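Local coordinates for fatty acyl CoA synthetase FADD13 (FATTY-ACYL-CoA SYNTHETASE) (Mycobacterium tuberculosis, PDB 3R44), which belongs to the ANL superfamily of AMP-binding enzymes, pairing a large N-terminal domain with a smaller C-terminal domain, at residues A[16-19]-A[20-23]; A[49-52]-A[53-57]. All coordinates share one frame; numbering follows the deposited sequence.

Contact 1: residues A[16-19]-A[20-23]; sequences KNIG and WMLR. With HIS (histidine), chain B.
W20 closes the first turn of helix 18-28 by giving its backbone N-H to the side chain of N17, the N-cap. The W20 N to N17 OD1 bond is 3.0 Å long, moderately bent (143°), with the donor tilted out of the amide's carbonyl plane. N17 OD1 takes a second, weak bond from G19 N at 2.7 Å. With CG anti to the backbone N (chi1 -179°), the N17 amide folds back over the helix start, and its ND2 is gripped by the carbonyls of C167 and A89. CB of W20 packs beside CB of N17 at 4.0 Å, while its indole leads away, one face covered near the rim by CD of R23, 3.3 Å above the ring plane. G19 is buried and without a side chain; G19 O accepts from R23 N at 3.3 Å and, weakly, from NZ of K90. The regular ladder starts with M21 N on N17 O at 2.8 Å. On the face toward helix 223-235, I18 CD1 and M21 CE lie 4.4 Å apart, and both side chains touch I230. I18 N is held by ND1 of H192. The whole is a side-chain N-cap on a helix start that also lines the histidine pocket, where the ligand's NE2 lies 3.2 Å from the carbonyl carbon of K16.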
loop_
_atom_site.group_PDB
_atom_site.type_symbol
_atom_site.label_atom_id
_atom_site.label_comp_id
_atom_site.label_asym_id
_atom_site.label_seq_id
_atom_site.Cartn_x
_atom_site.Cartn_y
_atom_site.Cartn_z
ATOM N N LYS A 16 -17.910 13.066 -12.418
ATOM C CA LYS A 16 -17.352 12.012 -11.591
ATOM C C LYS A 16 -16.011 11.540 -12.171
ATOM O O LYS A 16 -15.701 10.353 -12.155
ATOM C CB LYS A 16 -18.357 10.866 -11.530
ATOM C CG LYS A 16 -19.614 11.242 -10.770
ATOM C CD LYS A 16 -20.646 10.088 -10.862
ATOM C CE LYS A 16 -22.028 10.544 -10.441
ATOM N NZ LYS A 16 -22.023 11.179 -9.129
ATOM N N ASN A 17 -15.250 12.481 -12.724
ATOM C CA ASN A 17 -13.963 12.154 -13.301
ATOM C C ASN A 17 -12.834 12.765 -12.451
ATOM O O ASN A 17 -12.813 13.978 -12.183
ATOM C CB ASN A 17 -13.930 12.654 -14.755
ATOM C CG ASN A 17 -12.654 12.343 -15.434
ATOM O OD1 ASN A 17 -11.607 12.873 -15.089
ATOM N ND2 ASN A 17 -12.721 11.476 -16.423
ATOM N N ILE A 18 -11.867 11.942 -12.065
ATOM C CA ILE A 18 -10.804 12.357 -11.172
ATOM C C ILE A 18 -9.942 13.438 -11.822
ATOM O O ILE A 18 -9.448 14.339 -11.137
ATOM C CB ILE A 18 -9.913 11.102 -10.795
ATOM C CG1 ILE A 18 -10.721 10.173 -9.878
ATOM C CG2 ILE A 18 -8.614 11.528 -10.178
ATOM C CD1 ILE A 18 -11.023 10.752 -8.488
ATOM N N GLY A 19 -9.757 13.355 -13.150
ATOM C CA GLY A 19 -9.059 14.381 -13.898
ATOM C C GLY A 19 -9.816 15.709 -13.935
ATOM O O GLY A 19 -9.216 16.788 -13.846
ATOM N N TRP A 20 -11.140 15.657 -13.956
ATOM C CA TRP A 20 -11.970 16.876 -13.910
ATOM C C TRP A 20 -11.922 17.459 -12.527
ATOM O O TRP A 20 -11.915 18.704 -12.320
ATOM C CB TRP A 20 -13.445 16.583 -14.325
ATOM C CG TRP A 20 -14.160 17.802 -14.699
ATOM C CD1 TRP A 20 -15.171 18.403 -14.034
ATOM C CD2 TRP A 20 -13.903 18.599 -15.863
ATOM N NE1 TRP A 20 -15.555 19.542 -14.692
ATOM C CE2 TRP A 20 -14.796 19.683 -15.827
ATOM C CE3 TRP A 20 -13.002 18.495 -16.935
ATOM C CZ2 TRP A 20 -14.834 20.657 -16.844
ATOM C CZ3 TRP A 20 -13.042 19.472 -17.958
ATOM C CH2 TRP A 20 -13.958 20.522 -17.903
ATOM N N MET A 21 -11.818 16.565 -11.545
ATOM C CA MET A 21 -11.624 17.031 -10.181
ATOM C C MET A 21 -10.393 17.911 -10.032
ATOM O O MET A 21 -10.410 18.944 -9.313
ATOM C CB MET A 21 -11.628 15.891 -9.150
ATOM C CG MET A 21 -11.634 16.379 -7.748
ATOM S SD MET A 21 -11.479 15.065 -6.509
ATOM C CE MET A 21 -9.729 14.671 -6.871
ATOM N N LEU A 22 -9.305 17.521 -10.638
ATOM C CA LEU A 22 -8.129 18.362 -10.621
ATOM C C LEU A 22 -8.425 19.724 -11.245
ATOM O O LEU A 22 -7.951 20.766 -10.740
ATOM C CB LEU A 22 -6.977 17.690 -11.367
ATOM C CG LEU A 22 -5.688 18.482 -11.565
ATOM C CD1 LEU A 22 -5.054 18.794 -10.101
ATOM C CD2 LEU A 22 -4.631 17.840 -12.514
ATOM N N ARG A 23 -9.126 19.725 -12.359
ATOM C CA ARG A 23 -9.488 20.992 -13.009
ATOM C C ARG A 23 -10.318 21.875 -12.077
ATOM O O ARG A 23 -10.143 23.080 -12.032
ATOM C CB ARG A 23 -10.195 20.760 -14.340
ATOM C CG ARG A 23 -10.441 22.017 -15.056
ATOM C CD ARG A 23 -11.589 21.871 -15.991
ATOM N NE ARG A 23 -11.648 23.028 -16.905
ATOM C CZ ARG A 23 -12.464 24.065 -16.765
ATOM N NH1 ARG A 23 -13.319 24.125 -15.734
ATOM N NH2 ARG A 23 -12.437 25.043 -17.677
HETATM N N HIS B . -19.815 10.257 -6.402
HETATM C CA HIS B . -18.861 10.416 -7.526
HETATM C C HIS B . -18.057 9.149 -7.715
HETATM O O HIS B . -18.023 8.484 -8.754
HETATM C CB HIS B . -17.957 11.634 -7.238
HETATM C CG HIS B . -16.679 11.669 -8.010
HETATM N ND1 HIS B . -15.998 12.855 -8.231
HETATM C CD2 HIS B . -15.945 10.688 -8.612
HETATM C CE1 HIS B . -14.896 12.596 -8.925
HETATM N NE2 HIS B . -14.837 11.292 -9.158
HETATM O OXT HIS B . -17.383 8.741 -6.773
#

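Contact 2: residues A[49-52]-A[53-57]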
loop_
_atom_site.group_PDB
_atom_site.type_symbol
_atom_site.label_atom_id
_atom_site.label_comp_id
_atom_site.label_asym_id
_atom_site.label_seq_id
_atom_site.Cartn_x
_atom_site.Cartn_y
_atom_site.Cartn_z
ATOM N N MET A 49 -0.399 22.558 -12.646
ATOM C CA MET A 49 -0.483 21.136 -12.632
ATOM C C MET A 49 -1.609 20.680 -13.600
ATOM O O MET A 49 -1.442 19.688 -14.327
ATOM C CB MET A 49 -0.778 20.628 -11.231
ATOM C CG MET A 49 -0.664 19.122 -11.187
ATOM S SD MET A 49 -0.240 18.598 -9.536
ATOM C CE MET A 49 -1.869 18.281 -8.947
ATOM N N ASN A 50 -2.767 21.351 -13.541
ATOM C CA ASN A 50 -3.864 21.026 -14.440
ATOM C C ASN A 50 -3.401 21.178 -15.912
ATOM O O ASN A 50 -3.677 20.311 -16.770
ATOM C CB ASN A 50 -5.135 21.856 -14.187
ATOM C CG ASN A 50 -6.296 21.358 -14.987
ATOM O OD1 ASN A 50 -6.714 20.194 -14.830
ATOM N ND2 ASN A 50 -6.735 22.148 -15.951
ATOM N N ALA A 51 -2.665 22.254 -16.216
ATOM C CA ALA A 51 -2.150 22.467 -17.574
ATOM C C ALA A 51 -1.177 21.373 -17.997
ATOM O O ALA A 51 -1.240 20.872 -19.092
ATOM C CB ALA A 51 -1.507 23.829 -17.700
ATOM N N LEU A 52 -0.342 20.907 -17.099
ATOM C CA LEU A 52 0.560 19.827 -17.463
ATOM C C LEU A 52 -0.211 18.504 -17.642
ATOM O O LEU A 52 0.150 17.696 -18.493
ATOM C CB LEU A 52 1.614 19.601 -16.393
ATOM C CG LEU A 52 2.660 18.538 -16.649
ATOM C CD1 LEU A 52 3.399 18.761 -17.943
ATOM C CD2 LEU A 52 3.718 18.588 -15.507
ATOM N N ALA A 53 -1.209 18.242 -16.801
ATOM C CA ALA A 53 -2.081 17.085 -17.042
ATOM C C ALA A 53 -2.716 17.120 -18.434
ATOM O O ALA A 53 -2.827 16.085 -19.111
ATOM C CB ALA A 53 -3.170 16.968 -15.923
ATOM N N ASN A 54 -3.111 18.313 -18.888
ATOM C CA ASN A 54 -3.662 18.468 -20.217
ATOM C C ASN A 54 -2.636 18.159 -21.288
ATOM O O ASN A 54 -2.951 17.508 -22.280
ATOM C CB ASN A 54 -4.216 19.870 -20.442
ATOM C CG ASN A 54 -5.505 20.102 -19.675
ATOM O OD1 ASN A 54 -6.079 19.162 -19.171
ATOM N ND2 ASN A 54 -5.907 21.368 -19.511
ATOM N N ARG A 55 -1.435 18.669 -21.104
ATOM C CA ARG A 55 -0.319 18.297 -22.009
ATOM C C ARG A 55 -0.034 16.778 -22.024
ATOM O O ARG A 55 0.185 16.216 -23.095
ATOM C CB ARG A 55 0.941 19.102 -21.677
ATOM C CG ARG A 55 0.789 20.603 -22.001
ATOM C CD ARG A 55 2.097 21.355 -22.103
ATOM N NE ARG A 55 1.985 22.470 -21.176
ATOM C CZ ARG A 55 1.697 23.742 -21.463
ATOM N NH1 ARG A 55 1.596 24.181 -22.719
ATOM N NH2 ARG A 55 1.571 24.604 -20.444
ATOM N N CYS A 56 -0.076 16.123 -20.858
ATOM C CA CYS A 56 0.078 14.676 -20.764
ATOM C C CYS A 56 -1.031 13.976 -21.564
ATOM O O CYS A 56 -0.767 13.016 -22.299
ATOM C CB CYS A 56 0.064 14.192 -19.321
ATOM S SG CYS A 56 1.619 14.610 -18.471
ATOM N N ALA A 57 -2.262 14.469 -21.420
ATOM C CA ALA A 57 -3.389 13.903 -22.141
ATOM C C ALA A 57 -3.217 14.053 -23.654
ATOM O O ALA A 57 -3.578 13.135 -24.421
ATOM C CB ALA A 57 -4.672 14.559 -21.698
#
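N50 and N54 lie one turn apart on helix 46-62, an alpha-helix of the N-terminal AMP-binding region, and form the polar, buried part of the contact. Their amide planes stand 77° apart, with N50 ND2 and N54 ND2 3.7 Å from each other. Both ND2 atoms donate to OE2 of E162, N54 ND2 also to the carbonyl of A160. OD1 of N50 accepts from K90 NZ, which reaches OD1 of N54 only weakly. The backbone adds an unbroken i to i+4 ladder, beginning with A53 N on M49 O at 2.9 Å and close to straight (168°). N54, R55 and C56 repeat it on N50, A51 and L52, the last pair being the shortest, with C56 N to L52 O at 2.8 Å. The apolar contact is loose: L52 CG and C56 SG meet at 4.5 Å. Separately, CB of A53 rests against the backbone oxygens of M49 and N50. On the more exposed side, R55 runs back along the helix, its CG 3.6 Å from A51 O; the bend at chi3 (-125°) turns the guanidinium so that NH2 comes beside the methyl of A51.

Overall arrangement
From the N terminus, contact 1 caps and opens helix 18-28; the chain then runs through the antiparallel strands 33-37 and 42-45, at one edge of the nine-stranded sheet, and enters helix 46-62, whose first half and middle form contact 2. Both are local and in series, so neither closes a long loop and the two do not nest or cross. They still touch, with centres about 12 Å apart: L22 CD1 packs 3.4 Å from M49 CE, and L22 CD2 sits against A53 CB. K90 links helix 79-91 to both, though only weakly to G19. Contact 1 borders the histidine; the N50 side chain of contact 2 is about 13 Å from it.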